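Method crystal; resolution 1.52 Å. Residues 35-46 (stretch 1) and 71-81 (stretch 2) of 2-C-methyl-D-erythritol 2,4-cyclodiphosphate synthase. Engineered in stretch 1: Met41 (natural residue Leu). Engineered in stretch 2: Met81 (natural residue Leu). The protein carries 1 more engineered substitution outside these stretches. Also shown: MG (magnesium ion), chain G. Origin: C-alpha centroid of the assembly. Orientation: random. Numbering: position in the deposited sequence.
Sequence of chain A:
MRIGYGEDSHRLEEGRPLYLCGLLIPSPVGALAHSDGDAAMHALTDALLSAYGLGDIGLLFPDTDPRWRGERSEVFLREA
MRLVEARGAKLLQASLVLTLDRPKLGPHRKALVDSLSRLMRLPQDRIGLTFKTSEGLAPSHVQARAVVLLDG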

# COMPACT_ATOMS: atom_id res chain seq x y z
N SER A 35 -18.24 14.25 -0.52
CA SER A 35 -18.24 13.71 -1.88
C SER A 35 -19.24 12.57 -1.96
O SER A 35 -20.08 12.43 -1.07
CB SER A 35 -16.85 13.21 -2.28
OG SER A 35 -16.54 11.94 -1.68
N ASP A 36 -19.14 11.77 -3.01
CA ASP A 36 -19.85 10.49 -3.04
C ASP A 36 -19.08 9.46 -2.22
O ASP A 36 -19.49 8.31 -2.03
CB ASP A 36 -20.05 9.99 -4.46
CG ASP A 36 -18.75 9.92 -5.26
OD1 ASP A 36 -18.84 9.93 -6.51
OD2 ASP A 36 -17.68 9.85 -4.62
N GLY A 37 -17.91 9.88 -1.72
CA GLY A 37 -17.12 8.96 -0.93
C GLY A 37 -16.67 7.70 -1.63
O GLY A 37 -16.39 6.68 -0.97
N ASP A 38 -16.57 7.74 -2.96
CA ASP A 38 -16.10 6.58 -3.73
C ASP A 38 -14.58 6.41 -3.59
O ASP A 38 -13.77 7.04 -4.27
CB ASP A 38 -16.44 6.76 -5.20
CG ASP A 38 -16.25 5.53 -6.06
OD1 ASP A 38 -15.28 4.76 -5.86
OD2 ASP A 38 -17.07 5.36 -6.99
N ALA A 39 -14.20 5.54 -2.65
CA ALA A 39 -12.80 5.39 -2.28
C ALA A 39 -11.95 4.86 -3.43
O ALA A 39 -10.77 5.20 -3.56
CB ALA A 39 -12.77 4.47 -1.06
N ALA A 40 -12.51 3.99 -4.26
CA ALA A 40 -11.83 3.45 -5.44
C ALA A 40 -11.46 4.59 -6.38
O ALA A 40 -10.31 4.78 -6.77
CB ALA A 40 -12.71 2.47 -6.21
N MET A 41 -12.48 5.38 -6.74
CA MET A 41 -12.22 6.51 -7.62
C MET A 41 -11.19 7.45 -6.99
O MET A 41 -10.28 7.92 -7.67
CB MET A 41 -13.49 7.32 -7.90
CG MET A 41 -14.50 6.73 -8.86
SD MET A 41 -14.02 6.67 -10.60
CE MET A 41 -13.53 5.00 -10.77
N HIS A 42 -11.31 7.74 -5.69
CA HIS A 42 -10.37 8.71 -5.11
C HIS A 42 -8.93 8.20 -5.09
O HIS A 42 -8.02 8.95 -5.44
CB HIS A 42 -10.78 9.06 -3.68
CG HIS A 42 -12.03 9.88 -3.67
ND1 HIS A 42 -12.65 10.30 -2.52
CD2 HIS A 42 -12.77 10.35 -4.71
CE1 HIS A 42 -13.73 11.01 -2.84
NE2 HIS A 42 -13.82 11.05 -4.16
N ALA A 43 -8.79 6.93 -4.73
CA ALA A 43 -7.42 6.39 -4.68
C ALA A 43 -6.80 6.30 -6.06
O ALA A 43 -5.60 6.56 -6.23
CB ALA A 43 -7.43 5.02 -4.00
N LEU A 44 -7.58 5.93 -7.09
CA LEU A 44 -7.07 5.89 -8.46
C LEU A 44 -6.69 7.29 -8.92
O LEU A 44 -5.68 7.50 -9.60
CB LEU A 44 -8.12 5.30 -9.42
CG LEU A 44 -8.33 3.79 -9.25
CD1 LEU A 44 -9.59 3.29 -9.94
CD2 LEU A 44 -7.09 3.05 -9.76
N THR A 45 -7.52 8.27 -8.56
CA THR A 45 -7.25 9.65 -9.02
C THR A 45 -5.96 10.18 -8.39
O THR A 45 -5.09 10.76 -9.05
CB THR A 45 -8.43 10.57 -8.67
OG1 THR A 45 -9.65 10.11 -9.27
CG2 THR A 45 -8.21 11.97 -9.24
N ASP A 46 -5.84 9.98 -7.07
CA ASP A 46 -4.59 10.37 -6.40
C ASP A 46 -3.39 9.64 -7.01
O ASP A 46 -2.33 10.24 -7.19
CB ASP A 46 -4.65 10.12 -4.90
CG ASP A 46 -5.22 11.27 -4.09
OD1 ASP A 46 -5.42 12.36 -4.66
OD2 ASP A 46 -5.46 11.10 -2.87
N GLU A 71 -19.75 17.29 -7.71
CA GLU A 71 -19.52 16.43 -8.86
C GLU A 71 -19.31 14.96 -8.46
O GLU A 71 -18.74 14.65 -7.41
CB GLU A 71 -18.28 16.86 -9.66
CG GLU A 71 -18.38 18.24 -10.29
CD GLU A 71 -19.58 18.36 -11.23
OE1 GLU A 71 -19.66 17.56 -12.19
OE2 GLU A 71 -20.45 19.22 -11.02
N ARG A 72 -19.74 14.02 -9.29
CA ARG A 72 -19.37 12.62 -9.12
C ARG A 72 -17.86 12.43 -9.16
O ARG A 72 -17.17 13.12 -9.91
CB ARG A 72 -19.90 11.74 -10.25
CG ARG A 72 -21.38 11.54 -10.42
CD ARG A 72 -21.55 10.40 -11.43
NE ARG A 72 -22.95 10.26 -11.80
CZ ARG A 72 -23.46 9.19 -12.41
NH1 ARG A 72 -22.70 8.16 -12.70
NH2 ARG A 72 -24.75 9.22 -12.68
N SER A 73 -17.33 11.49 -8.40
CA SER A 73 -15.88 11.28 -8.38
C SER A 73 -15.28 10.88 -9.72
O SER A 73 -14.09 11.11 -10.00
CB SER A 73 -15.56 10.22 -7.30
OG SER A 73 -15.91 10.77 -6.03
N GLU A 74 -16.07 10.26 -10.61
CA GLU A 74 -15.56 9.96 -11.95
C GLU A 74 -15.12 11.21 -12.70
O GLU A 74 -14.22 11.19 -13.54
CB GLU A 74 -16.62 9.22 -12.78
CG GLU A 74 -16.34 9.31 -14.28
CD GLU A 74 -17.35 8.51 -15.09
OE1 GLU A 74 -18.42 8.20 -14.53
OE2 GLU A 74 -17.04 8.22 -16.27
N VAL A 75 -15.73 12.36 -12.40
CA VAL A 75 -15.33 13.60 -13.06
C VAL A 75 -13.91 14.02 -12.67
O VAL A 75 -13.15 14.57 -13.47
CB VAL A 75 -16.31 14.73 -12.68
CG1 VAL A 75 -15.75 16.10 -13.03
CG2 VAL A 75 -17.65 14.46 -13.37
N PHE A 76 -13.56 13.74 -11.43
CA PHE A 76 -12.21 14.00 -10.95
C PHE A 76 -11.24 13.04 -11.63
O PHE A 76 -10.17 13.45 -12.05
CB PHE A 76 -12.09 13.84 -9.44
CG PHE A 76 -13.14 14.65 -8.70
CD1 PHE A 76 -13.65 15.81 -9.26
CD2 PHE A 76 -13.59 14.22 -7.46
CE1 PHE A 76 -14.62 16.53 -8.59
CE2 PHE A 76 -14.57 14.95 -6.78
CZ PHE A 76 -15.08 16.11 -7.36
N LEU A 77 -11.62 11.77 -11.70
CA LEU A 77 -10.72 10.79 -12.31
C LEU A 77 -10.42 11.16 -13.75
O LEU A 77 -9.28 11.14 -14.21
CB LEU A 77 -11.35 9.40 -12.22
CG LEU A 77 -10.50 8.34 -12.96
CD1 LEU A 77 -9.52 7.73 -11.97
CD2 LEU A 77 -11.41 7.33 -13.62
N ARG A 78 -11.49 11.51 -14.49
CA ARG A 78 -11.29 11.93 -15.88
C ARG A 78 -10.46 13.19 -16.00
O ARG A 78 -9.66 13.35 -16.94
CB ARG A 78 -12.66 12.13 -16.55
CG ARG A 78 -13.51 10.87 -16.53
CD ARG A 78 -14.60 10.93 -17.58
NE ARG A 78 -15.26 9.64 -17.80
CZ ARG A 78 -15.05 8.92 -18.90
NH1 ARG A 78 -14.21 9.38 -19.82
NH2 ARG A 78 -15.66 7.75 -19.08
N GLU A 79 -10.60 14.15 -15.09
CA GLU A 79 -9.73 15.33 -15.19
C GLU A 79 -8.28 14.95 -14.95
O GLU A 79 -7.35 15.42 -15.61
CB GLU A 79 -10.21 16.38 -14.21
CG GLU A 79 -9.44 17.67 -14.13
CD GLU A 79 -9.37 18.47 -15.41
OE1 GLU A 79 -9.99 18.14 -16.45
OE2 GLU A 79 -8.66 19.50 -15.37
N ALA A 80 -8.04 14.05 -13.97
CA ALA A 80 -6.65 13.64 -13.76
C ALA A 80 -6.13 12.95 -14.99
O ALA A 80 -4.98 13.10 -15.38
CB ALA A 80 -6.53 12.71 -12.53
N MET A 81 -6.97 12.14 -15.64
CA MET A 81 -6.53 11.47 -16.85
C MET A 81 -6.15 12.55 -17.87
O MET A 81 -5.15 12.44 -18.58
CB MET A 81 -7.59 10.52 -17.41
CG MET A 81 -7.81 9.25 -16.59
SD MET A 81 -9.24 8.25 -17.05
CE MET A 81 -8.73 7.70 -18.67
MG MG G . -12.36 9.86 -0.64
O HOH W 1 -12.06 10.69 -8.00
O HOH W 2 -11.51 11.89 0.14

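Two helices, 39-46 and 73-81, run nearly parallel (16° between their N-to-C directions, axes 9.0 Å apart at closest approach) and bury 487 Å² between the two stretches, counting both sides. Polar contacts gather where the helices begin, and apolar packing takes over further along.

Hydrogen bonds across the contact converge on Ser73. The carboxylate of Asp36 grips this residue twice: Ser73 N donates to Asp36 OD1 (2.9 Å, nearly straight at 170°), and Ser73 OG donates to Asp36 OD2 at a very short 2.4 Å. With its hydrogen directed at Asp36 OD2, Ser73 OG accepts from His42 NE2 (2.8 Å). Ser73 OG lies at the edge of the imidazole, near its plane, although the bond is bent (131° at the hydrogen). A small side chain that both donates and accepts suits this buried spot. Although the CA-to-CB bond of His42 points away from the second stretch, its ring reaches back, and its other nitrogen, ND1, binds the magnesium ion at 2.0 Å (His42 ND1 to MG). The ring thus links the metal site to the serine.

The loop that presents Asp36 is itself braced. Asp38 N donates to Asp36 OD2 (2.9 Å), so this oxygen serves both stretches. Gly37 N donates to Ser35 OG (2.5 Å, very short), and Gly37 has a positive phi of 61°, a conformation that favours glycine. Asp38, at the N-cap, accepts from Met41 N through OD1 (3.0 Å) and fixes the start of the first helix.

Apolar packing centres on Leu77. Its CD2 lies 4.0 Å from Met41 SD and its CD1 lies 3.8 Å from Leu44 CB, so its two methyls touch different residues of the facing helix. Met41, an engineered residue, has m rotamers at chi1 and chi2; its CB sits 3.6 Å from Ser73 CB, while its SD reaches Glu74 CA at 3.9 Å.

The closest backbone approach is at Thr45, whose CA lies 4.9 Å from Leu77 CA. Its compact side chain fits here, with Thr45 OG1 3.3 Å from Leu77 CA and Thr45 CG2 3.8 Å from Ala80 CB, the small methyl of alanine facing the threonine. The hydroxyl is not left unpaired in this buried setting: Thr45 OG1 donates to Met41 O (2.8 Å) within its own helix.

One water bridges the stretches, donating to Thr45 OG1 (2.8 Å from the water O) and to Ser73 O (2.9 Å from the same O).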